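Local coordinates for O-methyltransferase, SAM-dependent (Legionella pneumophila subsp. pneumophila, PDB 3R3H), which probably transfers methyl groups from S-adenosylmethionine to hydroxyl groups of substrates that are not established, at residues Leu39-Gln53 with Thr69-Ala81. Numbering follows the deposited sequence.
Sequences LANMQVAPEQAQFMQ and TFTGYSALAMSLA
T69 meets two side chains of the 39-53 segment: the bent M42 chain crosses its side chain at about a right angle, and CD2 of L39 lies 3.5 Å from T69 O. The other branch of L39, CD1, reaches CG2 of T71 at 3.8 Å. Between these threonines the end of Q43 reaches the 69-71 backbone, its amide at the edge of the F70 ring, and its side chain slides past that of T71 in the opposite direction. G72, at the N-cap position, has a positive phi (106°) that suits glycine and leads into helix 73-80, which packs on helix 46-53 with the axes 8.9 Å apart at a crossing angle of -34°. Y73, its CG anti to the backbone N (chi1 179°), reaches the first turn of helix 46-53: A49 CB sits at the ring edge, 3.9 Å from CE1, while the hydroxyl passes P46 and is hydrogen-bonded to E23. CB of S74 meets V44 CG1 at 3.8 Å, its OG being bound to E66. Farther on, small residues allow close packing, A77 CB lying 4.1 Å from A49 CB. M78 and M52 touch through their terminal methyls, and the extended Q53 chain runs past the A77 carbonyl, its CB 3.7 Å from A81 CB. The contact thus joins helix 46-59, which precedes strand 63-68, to helix 73-80, which follows it, in the Rossmann-like methyltransferase fold, through mostly apolar packing with the Q43 and Q53 amides near backbone polar atoms at the two ends.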
ATOM      1  N   LEU A  39      -6.195 -23.472   8.997  1.00 63.79           N
ATOM      2  CA  LEU A  39      -5.937 -22.853   7.690  1.00 60.30           C
ATOM      3  C   LEU A  39      -6.084 -21.328   7.763  1.00 58.19           C
ATOM      4  O   LEU A  39      -5.403 -20.599   7.041  1.00 58.58           O
ATOM      5  CB  LEU A  39      -6.930 -23.394   6.644  1.00 58.26           C
ATOM      6  CG  LEU A  39      -6.459 -24.003   5.317  1.00 56.83           C
ATOM      7  CD1 LEU A  39      -7.686 -24.211   4.437  1.00 56.95           C
ATOM      8  CD2 LEU A  39      -5.451 -23.104   4.612  1.00 55.98           C
ATOM      9  N   ALA A  40      -6.982 -20.861   8.630  1.00 57.14           N
ATOM     10  CA  ALA A  40      -7.245 -19.433   8.811  1.00 56.59           C
ATOM     11  C   ALA A  40      -5.989 -18.570   9.018  1.00 57.11           C
ATOM     12  O   ALA A  40      -5.991 -17.371   8.722  1.00 55.78           O
ATOM     13  CB  ALA A  40      -8.223 -19.241   9.979  1.00 55.78           C
ATOM     14  N   ASN A  41      -4.924 -19.191   9.526  1.00 58.05           N
ATOM     15  CA  ASN A  41      -3.651 -18.510   9.772  1.00 57.63           C
ATOM     16  C   ASN A  41      -2.908 -18.153   8.489  1.00 55.41           C
ATOM     17  O   ASN A  41      -2.353 -17.060   8.391  1.00 55.90           O
ATOM     18  CB  ASN A  41      -2.735 -19.367  10.654  1.00 58.57           C
ATOM     19  CG  ASN A  41      -3.191 -19.423  12.105  1.00 60.75           C
ATOM     20  OD1 ASN A  41      -3.404 -18.388  12.745  1.00 60.57           O
ATOM     21  ND2 ASN A  41      -3.324 -20.640  12.636  1.00 61.08           N
ATOM     22  N   MET A  42      -2.887 -19.068   7.520  1.00 53.34           N
ATOM     23  CA  MET A  42      -2.208 -18.804   6.250  1.00 52.96           C
ATOM     24  C   MET A  42      -3.039 -17.824   5.428  1.00 51.07           C
ATOM     25  O   MET A  42      -2.624 -17.367   4.357  1.00 51.69           O
ATOM     26  CB  MET A  42      -2.011 -20.089   5.432  1.00 53.53           C
ATOM     27  CG  MET A  42      -2.507 -21.378   6.079  1.00 54.30           C
ATOM     28  SD  MET A  42      -1.170 -22.415   6.723  1.00 55.09           S
ATOM     29  CE  MET A  42      -0.773 -23.442   5.319  1.00 51.08           C
ATOM     30  N   GLN A  43      -4.212 -17.495   5.951  1.00 49.38           N
ATOM     31  CA  GLN A  43      -5.134 -16.603   5.268  1.00 48.30           C
ATOM     32  C   GLN A  43      -4.815 -15.122   5.424  1.00 45.60           C
ATOM     33  O   GLN A  43      -4.499 -14.648   6.518  1.00 45.80           O
ATOM     34  CB  GLN A  43      -6.555 -16.898   5.738  1.00 47.27           C
ATOM     35  CG  GLN A  43      -7.410 -17.617   4.705  1.00 47.63           C
ATOM     36  CD  GLN A  43      -6.621 -18.563   3.800  1.00 47.96           C
ATOM     37  OE1 GLN A  43      -5.901 -19.451   4.267  1.00 47.61           O
ATOM     38  NE2 GLN A  43      -6.771 -18.378   2.488  1.00 49.51           N
ATOM     39  N   VAL A  44      -4.897 -14.406   4.307  1.00 42.45           N
ATOM     40  CA  VAL A  44      -4.622 -12.984   4.277  1.00 41.21           C
ATOM     41  C   VAL A  44      -5.559 -12.333   5.313  1.00 39.65           C
ATOM     42  O   VAL A  44      -6.636 -12.862   5.598  1.00 40.41           O
ATOM     43  CB  VAL A  44      -4.827 -12.426   2.807  1.00 39.48           C
ATOM     44  CG1 VAL A  44      -6.287 -12.100   2.540  1.00 40.19           C
ATOM     45  CG2 VAL A  44      -3.954 -11.224   2.575  1.00 39.10           C
ATOM     46  N   ALA A  45      -5.139 -11.218   5.904  1.00 37.41           N
ATOM     47  CA  ALA A  45      -5.957 -10.549   6.906  1.00 35.76           C
ATOM     48  C   ALA A  45      -7.007  -9.703   6.217  1.00 36.31           C
ATOM     49  O   ALA A  45      -6.802  -9.229   5.097  1.00 33.99           O
ATOM     50  CB  ALA A  45      -5.102  -9.684   7.793  1.00 35.75           C
ATOM     51  N   PRO A  46      -8.154  -9.497   6.888  1.00 34.98           N
ATOM     52  CA  PRO A  46      -9.279  -8.708   6.374  1.00 36.30           C
ATOM     53  C   PRO A  46      -8.902  -7.429   5.639  1.00 38.66           C
ATOM     54  O   PRO A  46      -9.418  -7.172   4.548  1.00 39.80           O
ATOM     55  CB  PRO A  46     -10.095  -8.424   7.626  1.00 33.86           C
ATOM     56  CG  PRO A  46      -9.909  -9.675   8.408  1.00 34.13           C
ATOM     57  CD  PRO A  46      -8.435  -9.977   8.257  1.00 34.27           C
ATOM     58  N   GLU A  47      -8.021  -6.624   6.240  1.00 39.63           N
ATOM     59  CA  GLU A  47      -7.601  -5.354   5.640  1.00 40.66           C
ATOM     60  C   GLU A  47      -6.496  -5.538   4.609  1.00 40.43           C
ATOM     61  O   GLU A  47      -6.265  -4.659   3.758  1.00 40.00           O
ATOM     62  CB  GLU A  47      -7.149  -4.367   6.722  1.00 40.16           C
ATOM     63  CG  GLU A  47      -6.982  -4.980   8.087  1.00 42.48           C
ATOM     64  CD  GLU A  47      -5.833  -5.947   8.144  1.00 43.43           C
ATOM     65  OE1 GLU A  47      -5.720  -6.701   9.131  1.00 43.19           O
ATOM     66  OE2 GLU A  47      -5.035  -5.945   7.194  1.00 45.52           O
ATOM     67  N   GLN A  48      -5.827  -6.684   4.690  1.00 40.54           N
ATOM     68  CA  GLN A  48      -4.762  -7.001   3.763  1.00 41.88           C
ATOM     69  C   GLN A  48      -5.447  -7.220   2.441  1.00 40.92           C
ATOM     70  O   GLN A  48      -4.965  -6.791   1.390  1.00 40.99           O
ATOM     71  CB  GLN A  48      -4.052  -8.288   4.174  1.00 45.89           C
ATOM     72  CG  GLN A  48      -2.599  -8.080   4.515  1.00 51.13           C
ATOM     73  CD  GLN A  48      -2.444  -7.090   5.658  1.00 54.07           C
ATOM     74  OE1 GLN A  48      -2.666  -7.433   6.820  1.00 56.62           O
ATOM     75  NE2 GLN A  48      -2.081  -5.851   5.334  1.00 54.53           N
ATOM     76  N   ALA A  49      -6.592  -7.890   2.516  1.00 38.21           N
ATOM     77  CA  ALA A  49      -7.379  -8.210   1.342  1.00 36.07           C
ATOM     78  C   ALA A  49      -8.053  -6.956   0.810  1.00 35.67           C
ATOM     79  O   ALA A  49      -8.161  -6.766  -0.402  1.00 36.96           O
ATOM     80  CB  ALA A  49      -8.413  -9.260   1.697  1.00 35.40           C
ATOM     81  N   GLN A  50      -8.512  -6.101   1.712  1.00 35.12           N
ATOM     82  CA  GLN A  50      -9.169  -4.889   1.289  1.00 35.15           C
ATOM     83  C   GLN A  50      -8.147  -3.966   0.625  1.00 37.16           C
ATOM     84  O   GLN A  50      -8.493  -3.169  -0.253  1.00 36.06           O
ATOM     85  CB  GLN A  50      -9.832  -4.220   2.482  1.00 34.97           C
ATOM     86  CG  GLN A  50     -10.483  -2.900   2.142  1.00 37.66           C
ATOM     87  CD  GLN A  50     -11.559  -2.501   3.133  1.00 38.84           C
ATOM     88  OE1 GLN A  50     -11.912  -1.321   3.247  1.00 40.08           O
ATOM     89  NE2 GLN A  50     -12.106  -3.489   3.843  1.00 39.57           N
ATOM     90  N   PHE A  51      -6.887  -4.080   1.047  1.00 37.97           N
ATOM     91  CA  PHE A  51      -5.823  -3.277   0.467  1.00 37.18           C
ATOM     92  C   PHE A  51      -5.571  -3.791  -0.935  1.00 36.07           C
ATOM     93  O   PHE A  51      -5.349  -3.006  -1.850  1.00 36.06           O
ATOM     94  CB  PHE A  51      -4.538  -3.388   1.295  1.00 37.84           C
ATOM     95  CG  PHE A  51      -3.341  -2.726   0.652  1.00 39.59           C
ATOM     96  CD1 PHE A  51      -2.175  -3.447   0.407  1.00 40.22           C
ATOM     97  CD2 PHE A  51      -3.385  -1.388   0.262  1.00 40.60           C
ATOM     98  CE1 PHE A  51      -1.067  -2.848  -0.222  1.00 39.32           C
ATOM     99  CE2 PHE A  51      -2.281  -0.782  -0.368  1.00 39.38           C
ATOM    100  CZ  PHE A  51      -1.124  -1.518  -0.608  1.00 38.01           C
ATOM    101  N   MET A  52      -5.606  -5.114  -1.094  1.00 35.62           N
ATOM    102  CA  MET A  52      -5.380  -5.757  -2.390  1.00 36.63           C
ATOM    103  C   MET A  52      -6.540  -5.502  -3.359  1.00 37.06           C
ATOM    104  O   MET A  52      -6.422  -5.702  -4.574  1.00 38.08           O
ATOM    105  CB  MET A  52      -5.168  -7.269  -2.210  1.00 38.09           C
ATOM    106  CG  MET A  52      -3.906  -7.643  -1.405  1.00 39.51           C
ATOM    107  SD  MET A  52      -3.475  -9.395  -1.504  1.00 39.08           S
ATOM    108  CE  MET A  52      -4.818 -10.094  -0.583  1.00 39.20           C
ATOM    109  N   GLN A  53      -7.667  -5.070  -2.805  1.00 36.48           N
ATOM    110  CA  GLN A  53      -8.847  -4.746  -3.602  1.00 34.74           C
ATOM    111  C   GLN A  53      -8.597  -3.350  -4.172  1.00 33.61           C
ATOM    112  O   GLN A  53      -8.931  -3.060  -5.324  1.00 32.77           O
ATOM    113  CB  GLN A  53     -10.092  -4.697  -2.719  1.00 35.71           C
ATOM    114  CG  GLN A  53     -10.637  -6.032  -2.309  1.00 36.53           C
ATOM    115  CD  GLN A  53     -11.982  -5.898  -1.646  1.00 36.36           C
ATOM    116  OE1 GLN A  53     -12.887  -6.699  -1.891  1.00 37.90           O
ATOM    117  NE2 GLN A  53     -12.127  -4.876  -0.804  1.00 35.36           N
ATOM    118  N   THR A  69      -2.152 -21.567   0.030  1.00 30.55           N
ATOM    119  CA  THR A  69      -2.966 -22.596   0.659  1.00 32.32           C
ATOM    120  C   THR A  69      -4.135 -21.749   1.182  1.00 31.80           C
ATOM    121  O   THR A  69      -4.036 -21.052   2.214  1.00 28.49           O
ATOM    122  CB  THR A  69      -2.205 -23.314   1.799  1.00 32.36           C
ATOM    123  OG1 THR A  69      -2.026 -22.418   2.903  1.00 38.12           O
ATOM    124  CG2 THR A  69      -0.838 -23.769   1.311  1.00 30.39           C
ATOM    125  N   PHE A  70      -5.238 -21.818   0.434  1.00 33.36           N
ATOM    126  CA  PHE A  70      -6.423 -21.014   0.696  1.00 32.31           C
ATOM    127  C   PHE A  70      -7.698 -21.626   1.241  1.00 32.80           C
ATOM    128  O   PHE A  70      -7.951 -22.836   1.139  1.00 33.38           O
ATOM    129  CB  PHE A  70      -6.813 -20.298  -0.586  1.00 29.77           C
ATOM    130  CG  PHE A  70      -5.702 -19.526  -1.222  1.00 30.49           C
ATOM    131  CD1 PHE A  70      -5.073 -18.487  -0.534  1.00 30.34           C
ATOM    132  CD2 PHE A  70      -5.343 -19.776  -2.546  1.00 29.25           C
ATOM    133  CE1 PHE A  70      -4.115 -17.699  -1.156  1.00 29.77           C
ATOM    134  CE2 PHE A  70      -4.382 -18.995  -3.191  1.00 27.70           C
ATOM    135  CZ  PHE A  70      -3.768 -17.951  -2.493  1.00 29.75           C
ATOM    136  N   THR A  71      -8.509 -20.727   1.799  1.00 33.89           N
ATOM    137  CA  THR A  71      -9.838 -21.046   2.307  1.00 33.71           C
ATOM    138  C   THR A  71     -10.774 -20.557   1.178  1.00 33.85           C
ATOM    139  O   THR A  71     -11.917 -21.023   1.049  1.00 37.02           O
ATOM    140  CB  THR A  71     -10.187 -20.276   3.622  1.00 33.57           C
ATOM    141  OG1 THR A  71      -9.968 -18.865   3.447  1.00 30.55           O
ATOM    142  CG2 THR A  71      -9.362 -20.817   4.789  1.00 33.35           C
ATOM    143  N   GLY A  72     -10.261 -19.635   0.355  1.00 32.63           N
ATOM    144  CA  GLY A  72     -11.035 -19.099  -0.744  1.00 29.00           C
ATOM    145  C   GLY A  72     -11.507 -17.692  -0.453  1.00 29.66           C
ATOM    146  O   GLY A  72     -12.281 -17.118  -1.217  1.00 26.45           O
ATOM    147  N   TYR A  73     -11.012 -17.135   0.657  1.00 30.66           N
ATOM    148  CA  TYR A  73     -11.350 -15.780   1.113  1.00 29.29           C
ATOM    149  C   TYR A  73     -10.700 -14.690   0.255  1.00 28.08           C
ATOM    150  O   TYR A  73     -11.386 -13.758  -0.197  1.00 29.45           O
ATOM    151  CB  TYR A  73     -10.928 -15.607   2.577  1.00 30.58           C
ATOM    152  CG  TYR A  73     -11.197 -14.241   3.177  1.00 33.67           C
ATOM    153  CD1 TYR A  73     -10.379 -13.146   2.888  1.00 36.94           C
ATOM    154  CD2 TYR A  73     -12.276 -14.041   4.027  1.00 35.67           C
ATOM    155  CE1 TYR A  73     -10.637 -11.879   3.438  1.00 38.00           C
ATOM    156  CE2 TYR A  73     -12.552 -12.783   4.576  1.00 37.44           C
ATOM    157  CZ  TYR A  73     -11.734 -11.710   4.280  1.00 37.67           C
ATOM    158  OH  TYR A  73     -12.033 -10.482   4.814  1.00 40.47           O
ATOM    159  N   SER A  74      -9.390 -14.793   0.030  1.00 26.17           N
ATOM    160  CA  SER A  74      -8.698 -13.792  -0.777  1.00 24.83           C
ATOM    161  C   SER A  74      -9.143 -13.834  -2.242  1.00 23.17           C
ATOM    162  O   SER A  74      -9.108 -12.819  -2.937  1.00 23.35           O
ATOM    163  CB  SER A  74      -7.166 -13.965  -0.670  1.00 23.84           C
ATOM    164  OG  SER A  74      -6.775 -15.323  -0.768  1.00 22.84           O
ATOM    165  N   ALA A  75      -9.569 -15.006  -2.700  1.00 23.88           N
ATOM    166  CA  ALA A  75     -10.027 -15.169  -4.080  1.00 25.04           C
ATOM    167  C   ALA A  75     -11.377 -14.460  -4.272  1.00 25.23           C
ATOM    168  O   ALA A  75     -11.659 -13.892  -5.345  1.00 24.31           O
ATOM    169  CB  ALA A  75     -10.161 -16.661  -4.416  1.00 24.54           C
ATOM    170  N   LEU A  76     -12.199 -14.504  -3.222  1.00 24.52           N
ATOM    171  CA  LEU A  76     -13.506 -13.884  -3.246  1.00 23.74           C
ATOM    172  C   LEU A  76     -13.355 -12.373  -3.235  1.00 25.89           C
ATOM    173  O   LEU A  76     -13.893 -11.668  -4.106  1.00 24.31           O
ATOM    174  CB  LEU A  76     -14.298 -14.340  -2.029  1.00 23.48           C
ATOM    175  CG  LEU A  76     -15.703 -13.743  -1.870  1.00 22.94           C
ATOM    176  CD1 LEU A  76     -16.554 -14.071  -3.097  1.00 20.76           C
ATOM    177  CD2 LEU A  76     -16.326 -14.307  -0.608  1.00 22.53           C
ATOM    178  N   ALA A  77     -12.614 -11.885  -2.239  1.00 26.50           N
ATOM    179  CA  ALA A  77     -12.360 -10.448  -2.086  1.00 26.29           C
ATOM    180  C   ALA A  77     -11.829  -9.868  -3.383  1.00 25.90           C
ATOM    181  O   ALA A  77     -12.244  -8.795  -3.797  1.00 26.39           O
ATOM    182  CB  ALA A  77     -11.350 -10.205  -0.967  1.00 25.54           C
ATOM    183  N   MET A  78     -10.909 -10.591  -4.019  1.00 26.12           N
ATOM    184  CA  MET A  78     -10.315 -10.153  -5.276  1.00 27.02           C
ATOM    185  C   MET A  78     -11.346  -9.991  -6.397  1.00 27.46           C
ATOM    186  O   MET A  78     -11.329  -8.974  -7.100  1.00 28.15           O
ATOM    187  CB  MET A  78      -9.208 -11.131  -5.714  1.00 27.48           C
ATOM    188  CG  MET A  78      -7.817 -10.741  -5.203  1.00 29.79           C
ATOM    189  SD  MET A  78      -6.481 -11.903  -5.602  1.00 31.87           S
ATOM    190  CE  MET A  78      -5.748 -12.086  -3.982  1.00 35.04           C
ATOM    191  N   SER A  79     -12.244 -10.966  -6.574  1.00 30.02           N
ATOM    192  CA  SER A  79     -13.233 -10.846  -7.651  1.00 30.45           C
ATOM    193  C   SER A  79     -14.298  -9.808  -7.326  1.00 30.56           C
ATOM    194  O   SER A  79     -14.917  -9.240  -8.222  1.00 29.71           O
ATOM    195  CB  SER A  79     -13.887 -12.199  -7.971  1.00 32.36           C
ATOM    196  OG  SER A  79     -14.859 -12.561  -7.018  1.00 35.64           O
ATOM    197  N   LEU A  80     -14.505  -9.553  -6.039  1.00 32.69           N
ATOM    198  CA  LEU A  80     -15.489  -8.555  -5.617  1.00 33.87           C
ATOM    199  C   LEU A  80     -15.048  -7.171  -6.055  1.00 35.00           C
ATOM    200  O   LEU A  80     -15.874  -6.292  -6.276  1.00 37.06           O
ATOM    201  CB  LEU A  80     -15.651  -8.559  -4.100  1.00 32.30           C
ATOM    202  CG  LEU A  80     -16.517  -9.661  -3.502  1.00 31.78           C
ATOM    203  CD1 LEU A  80     -16.426  -9.592  -1.986  1.00 30.85           C
ATOM    204  CD2 LEU A  80     -17.965  -9.485  -3.950  1.00 31.23           C
ATOM    205  N   ALA A  81     -13.737  -6.986  -6.170  1.00 36.96           N
ATOM    206  CA  ALA A  81     -13.173  -5.708  -6.572  1.00 37.75           C
ATOM    207  C   ALA A  81     -12.912  -5.709  -8.073  1.00 39.30           C
ATOM    208  O   ALA A  81     -12.357  -4.764  -8.619  1.00 40.58           O
ATOM    209  CB  ALA A  81     -11.887  -5.454  -5.807  1.00 37.70           C
TER